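Side-chain contacts in Thiol:disulfide interchange protein (PDB 4OD7), which probably acts as a periplasmic dithiol oxidase of the DsbA subfamily, passing disulfide bonds to other proteins through a thioredoxin-like fold: residues S102-S105 against V106-R110; N128-V131 against V132-V136. The protein carries 1 engineered substitution. All coordinates share one frame; numbering follows the deposited sequence.

Contact 1: residues S102-S105 against V106-R110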
loop_
_atom_site.group_PDB
_atom_site.type_symbol
_atom_site.label_atom_id
_atom_site.label_comp_id
_atom_site.label_asym_id
_atom_site.label_seq_id
_atom_site.Cartn_x
_atom_site.Cartn_y
_atom_site.Cartn_z
ATOM N N SER A 102 4.896 11.878 16.477
ATOM C CA SER A 102 6.090 11.663 17.216
ATOM C C SER A 102 7.300 11.286 16.324
ATOM O O SER A 102 8.455 11.346 16.776
ATOM C CB SER A 102 5.833 10.574 18.237
ATOM O OG SER A 102 5.101 9.518 17.671
ATOM N N ILE A 103 7.022 10.942 15.064
ATOM C CA ILE A 103 8.058 10.540 14.121
ATOM C C ILE A 103 8.484 11.789 13.408
ATOM O O ILE A 103 7.797 12.252 12.508
ATOM C CB ILE A 103 7.598 9.442 13.149
ATOM C CG1 ILE A 103 7.284 8.186 13.946
ATOM C CG2 ILE A 103 8.686 9.165 12.110
ATOM C CD1 ILE A 103 6.657 7.079 13.141
ATOM N N ARG A 104 9.645 12.295 13.844
ATOM C CA ARG A 104 10.226 13.547 13.404
ATOM C C ARG A 104 11.467 13.384 12.574
ATOM O O ARG A 104 11.810 14.259 11.804
ATOM C CB ARG A 104 10.684 14.289 14.658
ATOM C CG ARG A 104 9.648 14.554 15.681
ATOM C CD ARG A 104 10.326 14.601 17.024
ATOM N NE ARG A 104 9.386 14.967 18.061
ATOM C CZ ARG A 104 9.415 16.118 18.721
ATOM N NH1 ARG A 104 10.359 17.021 18.480
ATOM N NH2 ARG A 104 8.494 16.367 19.633
ATOM N N SER A 105 12.166 12.271 12.760
ATOM C CA SER A 105 13.474 12.077 12.142
ATOM C C SER A 105 13.696 10.617 11.806
ATOM O O SER A 105 12.896 9.792 12.192
ATOM C CB SER A 105 14.565 12.555 13.062
ATOM O OG SER A 105 14.715 11.609 14.075
ATOM N N VAL A 106 14.768 10.292 11.092
ATOM C CA VAL A 106 15.022 8.891 10.771
ATOM C C VAL A 106 15.316 8.137 12.080
ATOM O O VAL A 106 15.012 6.955 12.159
ATOM C CB VAL A 106 16.193 8.640 9.757
ATOM C CG1 VAL A 106 15.870 9.222 8.405
ATOM C CG2 VAL A 106 17.494 9.181 10.254
ATOM N N ASP A 107 15.886 8.788 13.104
ATOM C CA ASP A 107 16.106 8.075 14.354
ATOM C C ASP A 107 14.770 7.657 14.956
ATOM O O ASP A 107 14.648 6.597 15.546
ATOM C CB ASP A 107 16.899 8.903 15.366
ATOM C CG ASP A 107 17.208 8.107 16.669
ATOM O OD1 ASP A 107 17.856 7.051 16.543
ATOM O OD2 ASP A 107 16.795 8.491 17.784
ATOM N N ASP A 108 13.764 8.489 14.822
ATOM C CA ASP A 108 12.437 8.146 15.300
ATOM C C ASP A 108 11.819 6.949 14.569
ATOM O O ASP A 108 11.077 6.164 15.134
ATOM C CB ASP A 108 11.528 9.343 15.171
ATOM C CG ASP A 108 11.919 10.453 16.084
ATOM O OD1 ASP A 108 12.544 10.205 17.138
ATOM O OD2 ASP A 108 11.555 11.578 15.758
ATOM N N ILE A 109 12.076 6.844 13.281
ATOM C CA ILE A 109 11.643 5.664 12.544
ATOM C C ILE A 109 12.290 4.436 13.169
ATOM O O ILE A 109 11.614 3.475 13.511
ATOM C CB ILE A 109 11.983 5.756 11.069
ATOM C CG1 ILE A 109 11.389 7.041 10.494
ATOM C CG2 ILE A 109 11.425 4.551 10.351
ATOM C CD1 ILE A 109 11.658 7.285 9.034
ATOM N N ARG A 110 13.601 4.486 13.352
ATOM C CA ARG A 110 14.335 3.426 14.035
ATOM C C ARG A 110 13.759 3.084 15.417
ATOM O O ARG A 110 13.512 1.905 15.715
ATOM C CB ARG A 110 15.793 3.830 14.151
ATOM C CG ARG A 110 16.678 2.809 14.803
ATOM C CD ARG A 110 18.098 3.225 14.711
ATOM N NE ARG A 110 18.981 2.229 15.293
ATOM C CZ ARG A 110 19.298 2.186 16.584
ATOM N NH1 ARG A 110 18.747 3.040 17.434
ATOM N NH2 ARG A 110 20.140 1.265 17.037
#

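Contact 2: residues N128-V131 against V132-V136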
loop_
_atom_site.group_PDB
_atom_site.type_symbol
_atom_site.label_atom_id
_atom_site.label_comp_id
_atom_site.label_asym_id
_atom_site.label_seq_id
_atom_site.Cartn_x
_atom_site.Cartn_y
_atom_site.Cartn_z
ATOM N N ASN A 128 20.352 -0.299 5.190
ATOM C CA ASN A 128 21.058 0.024 3.953
ATOM C C ASN A 128 21.574 -1.239 3.247
ATOM O O ASN A 128 22.473 -1.194 2.403
ATOM C CB ASN A 128 22.204 0.966 4.244
ATOM C CG ASN A 128 21.720 2.315 4.723
ATOM O OD1 ASN A 128 20.908 2.966 4.075
ATOM N ND2 ASN A 128 22.179 2.720 5.894
ATOM N N SER A 129 20.921 -2.349 3.528
ATOM C CA SER A 129 21.248 -3.596 2.863
ATOM C C SER A 129 20.879 -3.558 1.394
ATOM O O SER A 129 20.029 -2.796 0.995
ATOM C CB SER A 129 20.543 -4.767 3.571
ATOM O OG SER A 129 19.151 -4.680 3.446
ATOM N N PHE A 130 21.559 -4.391 0.611
ATOM C CA PHE A 130 21.251 -4.612 -0.787
ATOM C C PHE A 130 19.798 -4.957 -0.943
ATOM O O PHE A 130 19.151 -4.490 -1.852
ATOM C CB PHE A 130 22.126 -5.748 -1.353
ATOM C CG PHE A 130 21.760 -6.159 -2.746
ATOM C CD1 PHE A 130 22.406 -5.633 -3.833
ATOM C CD2 PHE A 130 20.748 -7.059 -2.969
ATOM C CE1 PHE A 130 22.068 -6.010 -5.095
ATOM C CE2 PHE A 130 20.421 -7.427 -4.222
ATOM C CZ PHE A 130 21.074 -6.907 -5.282
ATOM N N VAL A 131 19.290 -5.833 -0.098
ATOM C CA VAL A 131 17.891 -6.231 -0.226
ATOM C C VAL A 131 16.918 -5.020 -0.024
ATOM O O VAL A 131 15.923 -4.894 -0.700
ATOM C CB VAL A 131 17.555 -7.363 0.703
ATOM C CG1 VAL A 131 18.049 -7.099 2.046
ATOM C CG2 VAL A 131 16.079 -7.605 0.759
ATOM N N VAL A 132 17.207 -4.188 0.954
ATOM C CA VAL A 132 16.362 -3.058 1.265
ATOM C C VAL A 132 16.572 -2.046 0.152
ATOM O O VAL A 132 15.621 -1.465 -0.326
ATOM C CB VAL A 132 16.672 -2.531 2.655
ATOM C CG1 VAL A 132 16.123 -1.142 2.874
ATOM C CG2 VAL A 132 16.074 -3.481 3.672
ATOM N N ASN A 133 17.809 -1.869 -0.294
ATOM C CA ASN A 133 18.055 -1.016 -1.448
ATOM C C ASN A 133 17.264 -1.443 -2.700
ATOM O O ASN A 133 16.619 -0.631 -3.334
ATOM C CB ASN A 133 19.543 -0.989 -1.771
ATOM C CG ASN A 133 20.373 -0.331 -0.676
ATOM O OD1 ASN A 133 19.882 0.475 0.119
ATOM N ND2 ASN A 133 21.637 -0.696 -0.623
ATOM N N SER A 134 17.223 -2.738 -2.982
ATOM C CA SER A 134 16.458 -3.279 -4.094
ATOM C C SER A 134 14.980 -3.043 -3.934
ATOM O O SER A 134 14.318 -2.678 -4.888
ATOM C CB SER A 134 16.686 -4.779 -4.212
ATOM O OG SER A 134 18.049 -5.037 -4.480
ATOM N N LEU A 135 14.465 -3.230 -2.729
ATOM C CA LEU A 135 13.043 -2.967 -2.458
ATOM C C LEU A 135 12.696 -1.489 -2.635
ATOM O O LEU A 135 11.594 -1.150 -3.053
ATOM C CB LEU A 135 12.657 -3.382 -1.027
ATOM C CG LEU A 135 12.561 -4.872 -0.785
ATOM C CD1 LEU A 135 12.537 -5.142 0.689
ATOM C CD2 LEU A 135 11.343 -5.469 -1.420
ATOM N N VAL A 136 13.607 -0.600 -2.274
ATOM C CA VAL A 136 13.332 0.822 -2.430
ATOM C C VAL A 136 13.204 1.124 -3.931
ATOM O O VAL A 136 12.272 1.822 -4.352
ATOM C CB VAL A 136 14.433 1.706 -1.727
ATOM C CG1 VAL A 136 14.511 3.154 -2.341
ATOM C CG2 VAL A 136 14.270 1.623 -0.147
#

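Contact 1: residues S102-S105 against V106-R110
Ser105 and Asp108 form a capping box at the N terminus of helix 106-115, with Ser105 as N-cap. In one direction Asp108 N donates to Ser105 OG over 3.3 Å, a weak but fairly straight bond. The torsion that sets OG between its own backbone N and carbonyl carbon (chi1 75°) turns it to the first turn of the helix. In the other direction Asp108 OD2 accepts weakly from Ser105 N at 3.1 Å. Asp108 OD2 also takes a stronger bond from Arg104 N, 2.8 Å long and 151° at the hydrogen, on its anti lone pair, so one carboxylate oxygen gathers two successive loop amides. Arg104 CB lies 3.1 Å from Asp108 OD2, but its guanidinium is turned 84° from the carboxylate and forms no salt bridge with it. The first helical backbone bond follows, Ile109 N to Ser105 O at 3.2 Å. Ile103 crosses Ile109 at about a right angle, its CG2 branch 3.8 Å from Ile109 CG1. Ile109 carries the contact onward to helix 70-83, resting on Met73 and Ala76, and Tyr123 of helix 120-126 also touches it.

Contact 2: residues N128-V131 against V132-V136
Ser129 caps the first turn of helix 130-145, its OG accepting from Val132 N over 3.2 Å at 153°. OG also bonds to Ala126 O, at the end of the preceding helix, which links the two helices through one hydroxyl. Val132 CG2 lies 3.3 Å from Ser129 OG. The carbonyl of Ser129 takes the amide of Asn133, with Asn133 N to Ser129 O only 2.7 Å and a nearly straight 169° at the hydrogen. The carboxamide of Asn133 folds back over this turn, its CG beside its own backbone N (chi1 -66°), and ND2 reaches Asn128 O in a weak bond. Its OD1 is taken by Arg75 of helix 70-83. Phe130 O accepts twice from Ser134: Ser134 N at 2.8 Å and Ser134 OG at 2.9 Å approach from opposite faces of the carbonyl plane. With its O-H directed at that carbonyl, Ser134 OG stands over one face of the Phe130 ring, offset toward the rim and 3.4 Å from Phe130 CE2. Leu135 N follows with an ordinary bond to Val131 O, and Leu135 CD1 comes within 4.3 Å of Val131 CG2, a loose apolar contact. At Val132 N the serine oxygen replaces a backbone acceptor, whereas at Phe130 O the Ser134 hydroxyl adds to a backbone bond already made.

Overall arrangement
From the N terminus the chain passes through helix 70-83 and helix 86-99 before reaching contact 1, where the loop after helix 86-99 turns into helix 106-115. Helix 120-126 follows, and contact 2 then starts helix 130-145. The two contacts stand in series, neither nested nor crossed: each closes a short local turn at the start of a helix, with a serine as N-cap. Their centres lie 19 Å apart and their nearest atoms about 9 Å apart, without touching. Helix 70-83 is the shared neighbour, touched by side chains from both, and Arg110 joins helix 106-115 to helix 120-126 through a salt bridge with Asp124.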